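Putative 2OG-Fe(II) oxygenase family protein (Caulobacter crescentus CB15, PDB 3OOX) is a putative iron(II)- and 2-oxoglutarate-dependent oxygenase, probably forming ethylene from 2-oxoglutarate and oxidising L-arginine alongside it. Local coordinates at residues K144-I149 / D158-T163; L26-E31 / A150-L155; M101-P106 / S137-G142; N282-T285 / P289-Y292. All coordinates share one frame; numbering follows the deposited sequence. Where two conformers were deposited one is given.

Interaction 1. Residues K144-I149 / D158-T163. With EDO (1,2-ethanediol), chain J; EDO (1,2-ethanediol), chain E.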
# COMPACT_ATOMS: atom_id res chain seq x y z
N LYS A 144 -8.96 10.72 -2.52
CA LYS A 144 -9.85 11.33 -1.55
C LYS A 144 -9.19 11.44 -0.17
O LYS A 144 -9.33 12.44 0.53
CB LYS A 144 -11.19 10.56 -1.52
CG LYS A 144 -11.94 10.65 -2.85
CD LYS A 144 -13.20 9.80 -2.98
CE LYS A 144 -13.55 9.62 -4.48
NZ LYS A 144 -14.72 8.74 -4.64
N VAL A 145 -8.45 10.41 0.22
CA VAL A 145 -7.67 10.44 1.45
C VAL A 145 -6.60 11.54 1.39
O VAL A 145 -6.36 12.26 2.36
CB VAL A 145 -7.03 9.04 1.70
CG1 VAL A 145 -6.03 9.09 2.84
CG2 VAL A 145 -8.16 8.01 1.97
N LEU A 146 -5.98 11.70 0.23
CA LEU A 146 -4.98 12.74 0.05
C LEU A 146 -5.60 14.13 0.14
O LEU A 146 -4.95 15.07 0.61
CB LEU A 146 -4.19 12.55 -1.25
CG LEU A 146 -3.15 11.43 -1.13
CD1 LEU A 146 -2.73 11.01 -2.56
CD2 LEU A 146 -1.94 11.84 -0.28
N GLU A 147 -6.84 14.27 -0.32
CA GLU A 147 -7.54 15.56 -0.08
C GLU A 147 -7.62 15.91 1.41
O GLU A 147 -7.43 17.06 1.78
CB GLU A 147 -8.94 15.53 -0.66
CG GLU A 147 -9.05 15.49 -2.16
CD GLU A 147 -10.51 15.37 -2.59
OE1 GLU A 147 -11.24 16.38 -2.54
OE2 GLU A 147 -10.94 14.26 -2.95
N ALA A 148 -7.96 14.92 2.23
CA ALA A 148 -8.03 15.10 3.66
C ALA A 148 -6.65 15.44 4.21
O ALA A 148 -6.50 16.36 5.03
CB ALA A 148 -8.60 13.88 4.30
N ILE A 149 -5.63 14.72 3.77
CA ILE A 149 -4.25 15.00 4.19
C ILE A 149 -3.83 16.44 3.83
O ILE A 149 -3.25 17.16 4.65
CB ILE A 149 -3.27 13.95 3.63
CG1 ILE A 149 -3.54 12.59 4.31
CG2 ILE A 149 -1.84 14.40 3.85
CD1 ILE A 149 -2.78 11.44 3.63
N ASP A 158 -7.14 20.28 -3.20
CA ASP A 158 -6.70 19.55 -4.39
C ASP A 158 -5.19 19.52 -4.61
O ASP A 158 -4.75 19.13 -5.69
CB ASP A 158 -7.40 20.05 -5.65
CG ASP A 158 -7.00 21.47 -6.04
OD1 ASP A 158 -6.32 22.16 -5.24
OD2 ASP A 158 -7.41 21.91 -7.14
N PHE A 159 -4.42 19.87 -3.59
CA PHE A 159 -2.94 19.93 -3.71
C PHE A 159 -2.33 18.71 -4.38
O PHE A 159 -1.40 18.84 -5.20
CB PHE A 159 -2.30 20.14 -2.34
CG PHE A 159 -0.81 20.13 -2.34
CD1 PHE A 159 -0.09 18.93 -2.21
CD2 PHE A 159 -0.09 21.31 -2.48
CE1 PHE A 159 1.30 18.94 -2.22
CE2 PHE A 159 1.29 21.29 -2.49
CZ PHE A 159 1.98 20.10 -2.37
N PHE A 160 -2.77 17.52 -3.96
CA PHE A 160 -2.12 16.31 -4.42
C PHE A 160 -2.53 15.89 -5.81
O PHE A 160 -1.88 15.05 -6.39
CB PHE A 160 -2.33 15.17 -3.42
CG PHE A 160 -1.56 15.34 -2.18
CD1 PHE A 160 -0.17 15.18 -2.18
CD2 PHE A 160 -2.20 15.71 -1.00
CE1 PHE A 160 0.56 15.38 -1.05
CE2 PHE A 160 -1.48 15.91 0.15
CZ PHE A 160 -0.09 15.73 0.11
N LYS A 161 -3.61 16.47 -6.35
CA LYS A 161 -4.15 16.02 -7.63
C LYS A 161 -3.08 15.87 -8.75
O LYS A 161 -2.93 14.78 -9.31
CB LYS A 161 -5.29 16.95 -8.07
CG LYS A 161 -6.01 16.47 -9.30
CD LYS A 161 -7.02 17.49 -9.79
CE LYS A 161 -7.82 16.92 -10.93
NZ LYS A 161 -6.99 16.91 -12.17
N PRO A 162 -2.31 16.95 -9.08
CA PRO A 162 -1.31 16.78 -10.12
C PRO A 162 -0.17 15.89 -9.70
O PRO A 162 0.47 15.29 -10.55
CB PRO A 162 -0.82 18.22 -10.38
CG PRO A 162 -1.20 18.97 -9.17
CD PRO A 162 -2.38 18.34 -8.59
N THR A 163 0.08 15.80 -8.39
CA THR A 163 1.24 15.07 -7.87
C THR A 163 1.10 13.58 -8.03
O THR A 163 2.13 12.91 -8.09
CB THR A 163 1.53 15.38 -6.39
OG1 THR A 163 0.65 14.63 -5.55
CG2 THR A 163 1.34 16.89 -6.08
C1 EDO J . -3.26 22.98 -6.77
O1 EDO J . -3.72 22.83 -5.43
C2 EDO J . -3.04 21.61 -7.38
O2 EDO J . -4.30 21.03 -7.75
C1 EDO E . -17.04 11.22 -3.46
O1 EDO E . -16.90 10.86 -4.84
C2 EDO E . -17.77 10.11 -2.71
O2 EDO E . -16.96 8.91 -2.72

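Interaction 2. Residues L26-E31 / A150-L155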
# COMPACT_ATOMS: atom_id res chain seq x y z
N LEU A 26 -8.70 12.06 10.42
CA LEU A 26 -7.73 11.25 9.68
C LEU A 26 -6.30 11.79 9.82
O LEU A 26 -5.36 11.02 10.02
CB LEU A 26 -8.04 11.17 8.16
CG LEU A 26 -8.96 10.11 7.56
CD1 LEU A 26 -8.88 10.23 6.02
CD2 LEU A 26 -8.71 8.64 7.98
N GLY A 27 -6.13 13.08 9.64
CA GLY A 27 -4.81 13.69 9.72
C GLY A 27 -4.15 13.45 11.05
O GLY A 27 -2.95 13.17 11.13
N ALA A 28 -4.92 13.62 12.13
CA ALA A 28 -4.37 13.49 13.46
C ALA A 28 -3.86 12.06 13.65
O ALA A 28 -2.85 11.83 14.34
CB ALA A 28 -5.41 13.84 14.53
N SER A 29 -4.59 11.10 13.11
CA SER A 29 -4.20 9.71 13.23
C SER A 29 -2.88 9.45 12.46
O SER A 29 -1.94 8.84 12.99
CB SER A 29 -5.34 8.80 12.77
OG SER A 29 -5.05 7.44 13.01
N PHE A 30 -2.79 9.93 11.23
CA PHE A 30 -1.56 9.79 10.47
C PHE A 30 -0.38 10.44 11.19
O PHE A 30 0.71 9.88 11.22
CB PHE A 30 -1.71 10.45 9.11
CG PHE A 30 -2.59 9.69 8.13
CD1 PHE A 30 -2.37 8.34 7.85
CD2 PHE A 30 -3.59 10.33 7.44
CE1 PHE A 30 -3.17 7.67 6.93
CE2 PHE A 30 -4.35 9.69 6.51
CZ PHE A 30 -4.18 8.34 6.27
N GLU A 31 -0.59 11.63 11.74
CA GLU A 31 0.51 12.33 12.39
C GLU A 31 1.00 11.58 13.64
O GLU A 31 2.20 11.56 13.93
CB GLU A 31 0.13 13.78 12.73
CG GLU A 31 1.35 14.56 13.20
CD GLU A 31 1.10 16.04 13.47
OE1 GLU A 31 0.04 16.57 13.07
OE2 GLU A 31 1.99 16.69 14.06
N ALA A 150 -4.13 16.85 2.61
CA ALA A 150 -3.85 18.23 2.14
C ALA A 150 -4.51 19.29 3.04
O ALA A 150 -3.84 20.21 3.53
CB ALA A 150 -4.28 18.38 0.69
N THR A 151 -5.79 19.10 3.33
CA THR A 151 -6.50 20.04 4.21
C THR A 151 -5.91 20.03 5.63
O THR A 151 -5.74 21.08 6.26
CB THR A 151 -8.00 19.71 4.19
OG1 THR A 151 -8.49 19.98 2.87
CG2 THR A 151 -8.77 20.51 5.22
N TYR A 152 -5.54 18.85 6.13
CA TYR A 152 -4.93 18.75 7.46
C TYR A 152 -3.63 19.54 7.53
O TYR A 152 -3.34 20.22 8.55
CB TYR A 152 -4.69 17.28 7.82
CG TYR A 152 -4.06 17.08 9.17
CD1 TYR A 152 -4.81 17.24 10.34
CD2 TYR A 152 -2.71 16.75 9.28
CE1 TYR A 152 -4.24 17.04 11.58
CE2 TYR A 152 -2.14 16.54 10.51
CZ TYR A 152 -2.91 16.70 11.66
OH TYR A 152 -2.35 16.51 12.91
N LEU A 153 -2.87 19.49 6.44
CA LEU A 153 -1.60 20.18 6.31
C LEU A 153 -1.76 21.66 5.95
O LEU A 153 -0.76 22.34 5.72
CB LEU A 153 -0.74 19.49 5.23
CG LEU A 153 -0.25 18.08 5.60
CD1 LEU A 153 0.42 17.43 4.39
CD2 LEU A 153 0.73 18.13 6.75
N LYS A 154 -3.00 22.14 5.90
CA LYS A 154 -3.31 23.55 5.59
C LYS A 154 -2.89 23.93 4.18
O LYS A 154 -2.49 25.08 3.90
CB LYS A 154 -2.74 24.50 6.65
CG LYS A 154 -3.14 24.09 8.07
CD LYS A 154 -2.49 24.99 9.12
CE LYS A 154 -2.93 24.60 10.51
NZ LYS A 154 -4.34 25.07 10.79
N LEU A 155 -3.03 22.96 3.29
CA LEU A 155 -2.83 23.12 1.86
C LEU A 155 -4.18 23.24 1.14
O LEU A 155 -5.22 22.92 1.71
CB LEU A 155 -2.06 21.91 1.27
CG LEU A 155 -0.70 21.53 1.90
CD1 LEU A 155 -0.17 20.26 1.26
CD2 LEU A 155 0.37 22.64 1.81

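Interaction 3. Residues M101-P106 / S137-G142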
# COMPACT_ATOMS: atom_id res chain seq x y z
N MSE A 101 0.45 -5.56 -10.41
CA MSE A 101 -0.10 -4.77 -11.50
C MSE A 101 0.33 -3.33 -11.30
O MSE A 101 0.07 -2.75 -10.25
CB MSE A 101 -1.64 -4.84 -11.50
CG MSE A 101 -2.27 -4.00 -12.64
SE MSE A 101 -4.17 -3.77 -12.39
CE MSE A 101 -4.34 -2.19 -13.56
N GLY A 102 0.96 -2.78 -12.34
CA GLY A 102 1.29 -1.36 -12.38
C GLY A 102 0.25 -0.58 -13.17
O GLY A 102 -0.78 -1.11 -13.58
N ARG A 103 0.55 0.69 -13.44
CA ARG A 103 -0.37 1.54 -14.21
C ARG A 103 -0.39 1.14 -15.68
O ARG A 103 0.66 0.95 -16.26
CB ARG A 103 0.06 3.01 -14.11
CG ARG A 103 -1.01 3.93 -14.72
CD ARG A 103 -0.82 5.38 -14.36
NE ARG A 103 -1.12 5.63 -12.94
CZ ARG A 103 -2.30 5.67 -12.37
NH1 ARG A 103 -3.41 5.56 -13.08
NH2 ARG A 103 -2.37 5.88 -11.06
N ASP A 104 -1.59 1.09 -16.25
CA ASP A 104 -1.76 0.96 -17.70
C ASP A 104 -1.70 2.37 -18.27
O ASP A 104 -2.58 3.19 -17.99
CB ASP A 104 -3.13 0.38 -18.07
CG ASP A 104 -3.20 -1.13 -17.96
OD1 ASP A 104 -2.22 -1.83 -18.28
OD2 ASP A 104 -4.29 -1.63 -17.58
N LEU A 105 -0.67 2.62 -19.07
CA LEU A 105 -0.43 3.93 -19.65
C LEU A 105 -0.99 3.94 -21.05
O LEU A 105 -0.96 2.94 -21.73
CB LEU A 105 1.07 4.23 -19.70
CG LEU A 105 1.74 4.42 -18.33
CD1 LEU A 105 3.28 4.42 -18.47
CD2 LEU A 105 1.30 5.68 -17.60
N PRO A 106 -1.45 5.11 -21.50
CA PRO A 106 -1.89 5.21 -22.87
C PRO A 106 -0.74 5.05 -23.83
O PRO A 106 0.42 5.31 -23.44
CB PRO A 106 -2.45 6.62 -22.97
CG PRO A 106 -1.82 7.37 -21.92
CD PRO A 106 -1.58 6.37 -20.76
N SER A 137 -10.12 1.81 -8.45
CA SER A 137 -10.94 2.12 -7.31
C SER A 137 -10.13 2.54 -6.08
O SER A 137 -10.47 3.48 -5.39
CB SER A 137 -11.80 0.91 -6.97
OG SER A 137 -12.57 1.17 -5.83
N LEU A 138 -9.07 1.78 -5.81
CA LEU A 138 -8.21 2.12 -4.67
C LEU A 138 -7.40 3.39 -4.95
O LEU A 138 -7.14 4.17 -4.04
CB LEU A 138 -7.32 0.93 -4.31
CG LEU A 138 -8.09 -0.22 -3.66
CD1 LEU A 138 -7.20 -1.47 -3.58
CD2 LEU A 138 -8.62 0.14 -2.29
N ASP A 139 -6.98 3.58 -6.20
CA ASP A 139 -6.27 4.81 -6.60
C ASP A 139 -7.19 6.01 -6.37
O ASP A 139 -6.75 7.06 -5.87
CB ASP A 139 -5.81 4.76 -8.07
CG ASP A 139 -4.76 5.79 -8.39
OD1 ASP A 139 -3.85 5.99 -7.57
OD2 ASP A 139 -4.83 6.38 -9.50
N GLY A 140 -8.46 5.83 -6.73
CA GLY A 140 -9.45 6.92 -6.48
C GLY A 140 -9.69 7.26 -5.02
O GLY A 140 -9.75 8.43 -4.62
N MSE A 141 -9.83 6.22 -4.21
CA MSE A 141 -10.02 6.42 -2.78
C MSE A 141 -8.78 7.06 -2.17
O MSE A 141 -8.85 7.94 -1.32
CB MSE A 141 -10.41 5.11 -2.07
CG MSE A 141 -10.50 5.30 -0.60
SE MSE A 141 -11.80 6.65 -0.07
CE MSE A 141 -13.36 5.47 -0.16
N GLY A 142 -7.60 6.63 -2.65
CA GLY A 142 -6.35 7.26 -2.23
C GLY A 142 -6.31 8.76 -2.49
O GLY A 142 -5.86 9.54 -1.66
O HOH W 1 -1.30 6.88 -8.55
O HOH W 2 -6.01 5.49 -11.78

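Interaction 4. Residues N282-T285 / P289-Y292. With EDO (1,2-ethanediol), chain H.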
# COMPACT_ATOMS: atom_id res chain seq x y z
N ASN A 282 5.53 25.20 4.86
CA ASN A 282 4.83 25.26 6.14
C ASN A 282 5.16 24.12 7.10
O ASN A 282 4.75 24.14 8.26
CB ASN A 282 3.31 25.47 5.96
CG ASN A 282 2.61 24.27 5.40
OD1 ASN A 282 3.22 23.25 5.09
ND2 ASN A 282 1.28 24.39 5.25
N CYS A 283 5.94 23.14 6.61
CA CYS A 283 6.52 22.10 7.46
C CYS A 283 7.97 22.38 7.86
O CYS A 283 8.61 21.55 8.52
CB CYS A 283 6.44 20.75 6.77
SG CYS A 283 4.74 20.22 6.46
N VAL A 284 8.49 23.56 7.49
CA VAL A 284 9.84 23.98 7.82
C VAL A 284 9.70 25.10 8.84
O VAL A 284 9.08 26.15 8.55
CB VAL A 284 10.61 24.45 6.57
CG1 VAL A 284 11.98 25.02 6.96
CG2 VAL A 284 10.75 23.31 5.55
N THR A 285 10.26 24.88 10.03
CA THR A 285 10.16 25.82 11.14
C THR A 285 11.51 25.88 11.85
O THR A 285 12.42 25.10 11.54
CB THR A 285 9.10 25.36 12.17
OG1 THR A 285 9.52 24.10 12.72
CG2 THR A 285 7.69 25.24 11.51
N PRO A 289 13.86 22.29 11.21
CA PRO A 289 14.46 22.80 9.97
C PRO A 289 14.37 21.81 8.82
O PRO A 289 14.15 20.61 9.02
CB PRO A 289 15.93 23.10 10.35
CG PRO A 289 16.16 22.41 11.68
CD PRO A 289 14.82 22.22 12.33
N ASP A 290 14.54 22.33 7.61
CA ASP A 290 14.44 21.54 6.41
C ASP A 290 15.49 20.42 6.39
O ASP A 290 16.71 20.68 6.38
CB ASP A 290 14.59 22.46 5.20
CG ASP A 290 14.15 21.84 3.90
OD1 ASP A 290 13.84 20.63 3.83
OD2 ASP A 290 14.14 22.61 2.93
N ARG A 291 15.01 19.17 6.40
CA ARG A 291 15.89 18.01 6.37
C ARG A 291 16.30 17.65 4.94
O ARG A 291 17.19 16.81 4.74
CB ARG A 291 15.19 16.82 7.01
CG ARG A 291 14.74 17.07 8.39
CD ARG A 291 13.95 15.89 8.91
NE ARG A 291 13.17 16.30 10.07
CZ ARG A 291 12.75 15.48 11.03
NH1 ARG A 291 13.01 14.17 10.99
NH2 ARG A 291 12.05 15.98 12.03
N TYR A 292 15.67 18.30 3.96
CA TYR A 292 15.83 17.95 2.56
C TYR A 292 16.12 19.18 1.69
O TYR A 292 15.32 19.53 0.84
CB TYR A 292 14.57 17.20 2.08
CG TYR A 292 14.18 16.07 3.02
CD1 TYR A 292 14.92 14.89 3.04
CD2 TYR A 292 13.10 16.18 3.92
CE1 TYR A 292 14.62 13.86 3.90
CE2 TYR A 292 12.78 15.14 4.78
CZ TYR A 292 13.53 13.98 4.76
OH TYR A 292 13.21 12.95 5.62
C1 EDO H . 4.37 25.04 -0.19
O1 EDO H . 5.78 24.89 0.10
C2 EDO H . 3.40 24.67 0.95
O2 EDO H . 3.69 25.33 2.21

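Interaction 1. Residues K144-I149 / D158-T163
F160 holds its ring between two hydrophobic partners, one on each face: L146 CD2 stands over the centre of one side, 3.9 Å from the F160 ring centroid in a CH-pi contact, and CD1 of the adjoining F159 lies over the other. This packing closes the return from the long helix 127-152, which backs the main sheet of a 2-oxoglutarate oxygenase fold, through a type I turn from D158 to K161. With F160 CG anti to the carbonyl carbon (chi1 -72°), the ring is swung toward the helix and presents a face to L146 CD2; its CD2 lies 3.7 Å from L146 CB and 3.3 Å from the backbone O of L146. I149 adds its CG2 branch obliquely, 4.0 Å from F160 CE2. L235 of helix 233-238 touches both F160 and I149 and extends the apolar layer. Away from this packing, K144 extends its chain so that NZ meets both hydroxyls of one ethanediol, probably from the crystallisation liquor, each at 3.0 Å. Shortening this side chain to an alanine would probably leave that ethanediol without both these hydrogen bonds and this position without its charge. Just past the turn, T163 OG1 donates to F160 O at 2.7 Å and also lies at the edge of the F160 ring, in its plane.

Interaction 2. Residues L26-E31 / A150-L155
Y152 lays one face of its ring against the backbone of G27, and this CH-pi contact is the heart of the packing between helix 19-33 and the end of helix 127-152. G27 CA sits over the ring centre, 3.5 Å from the Y152 centroid and 12° off the normal. The same face covers the neighbouring peptide: A28 N is 3.5 Å from Y152 CE1, and G27 O is 3.5 Å from Y152 CE2. Glycine is what permits such closeness, since a CB at G27 would run into CG of the ring; the two CA atoms, of G27 and Y152, are 5.5 Å apart. Y152 reaches across because its CG stands anti to the backbone N (chi1 -180°).

The polar part is one hydrogen bond, from Y152 OH to E31 OE1. At 2.4 Å between Y152 OH and E31 OE1 it is modelled very short, so its exact length is doubtful. OE1 approaches at the edge of the phenol, in the ring plane, while the carboxylate itself is turned 73° from that plane. The ring is thus held by its face and by its hydroxyl.

Just beyond Y152, positive phi at K154 ends helix 127-152 in a Schellman motif. The contact beside it is typical of close helix-helix packing across a glycine.

Interaction 3. Residues M101-P106 / S137-G142
D139 OD2 is gripped by two partners: R103 NH2, which donates to it at 3.0 Å, and water 2, which donates to it at 2.7 Å. The first is a salt bridge, made through one nitrogen and one oxygen, and it ties the loop after strand 97-101 of the main sheet to the middle of helix 127-152, the long helix packed on that sheet in this 2-oxoglutarate oxygenase fold. The N-H...O path is nearly straight, at 166°. Relative to the guanidinium, the aspartate lies at the edge, in the plane; relative to the carboxylate, the nitrogen arrives from above, 53° out of the plane. The two flat groups are therefore twisted against each other and do not meet in the coplanar, two-pronged way. Water makes up the difference. Water 2 accepts from R103 NH1 at 2.9 Å and so completes a second path to OD2, while water 1 lies 2.9 Å from D139 OD1 and takes a weak bond from R103 NH2.

D139 is directed toward the loop, with F267 and L269 of strand 262-269 against its side chain, and R103 bends at chi3 (-70°) to bring its guanidinium round. Y135, one turn earlier on the helix, touches R103. A leucine in place of R103 would probably leave the D139 carboxylate without its counter-charge and the two waters without one of their holders. The third guanidinium nitrogen helps to set the group's rotation: R103 NE donates to the backbone O of G167.

Interaction 4. Residues N282-T285 / P289-Y292
V284 and P289 bring their CA atoms to within 5.2 Å of each other where the irregular chain between strands 276-277 and 296-297 doubles back on itself. At the fold T285 O comes 3.2 Å from P289 N, but the proline nitrogen carries no hydrogen to give; P289 CA makes a longer CA-H...O contact instead, 3.5 Å from T285 O.

Among the side chains, V284 sets both methyls against D290. CG1, anti to the backbone N (chi1 174°), is 3.8 Å from D290 N, while V284 CG2 rests 3.9 Å from D290 CB, beside the aliphatic part of the aspartate. Its OD1 is engaged elsewhere. D290 OD1 accepts from Y292 N at 3.0 Å, an Asx turn in which the amide comes from above the carboxylate plane, and it has a second partner in T279 OG1. N240 joins the two limbs of the bend, its ND2 bonding to the carbonyls of both C283 and P289. At the start of the first limb, N282 N donates to O2 of an ethanediol, probably from the crystallisation liquor, at 3.2 Å.

Directly across the bend there are thus van der Waals contacts and one weak CA-H...O contact, with no conventional hydrogen bond; D290 OD1 pairs instead with Y292 N and T279, and the C283 and P289 carbonyls with N240.

How the interactions relate
Interactions 1, 2 and 3 all draw on helix 127-152, at different places along it, whereas interaction 4 lies in a surface loop that does not include that helix. Their chemistry follows burial: interaction 1 is buried and wholly apolar across its segments, interaction 2 is partly buried and joins a ring face to an exposed carboxylate, and interaction 3, at the surface, is a hydrated charge pair. Interaction 4, also at the surface, is mostly van der Waals, its polar groups bonded elsewhere. Interactions 1 and 2 touch, with I149 CD1 3.7 Å from F30 CE2, forming one continuous layer. Interaction 2 also meets interaction 4, where N282 ND2 probably bonds to L153 O (2.9 Å). Interactions 3 and 4 are furthest apart, about 31 Å between centres.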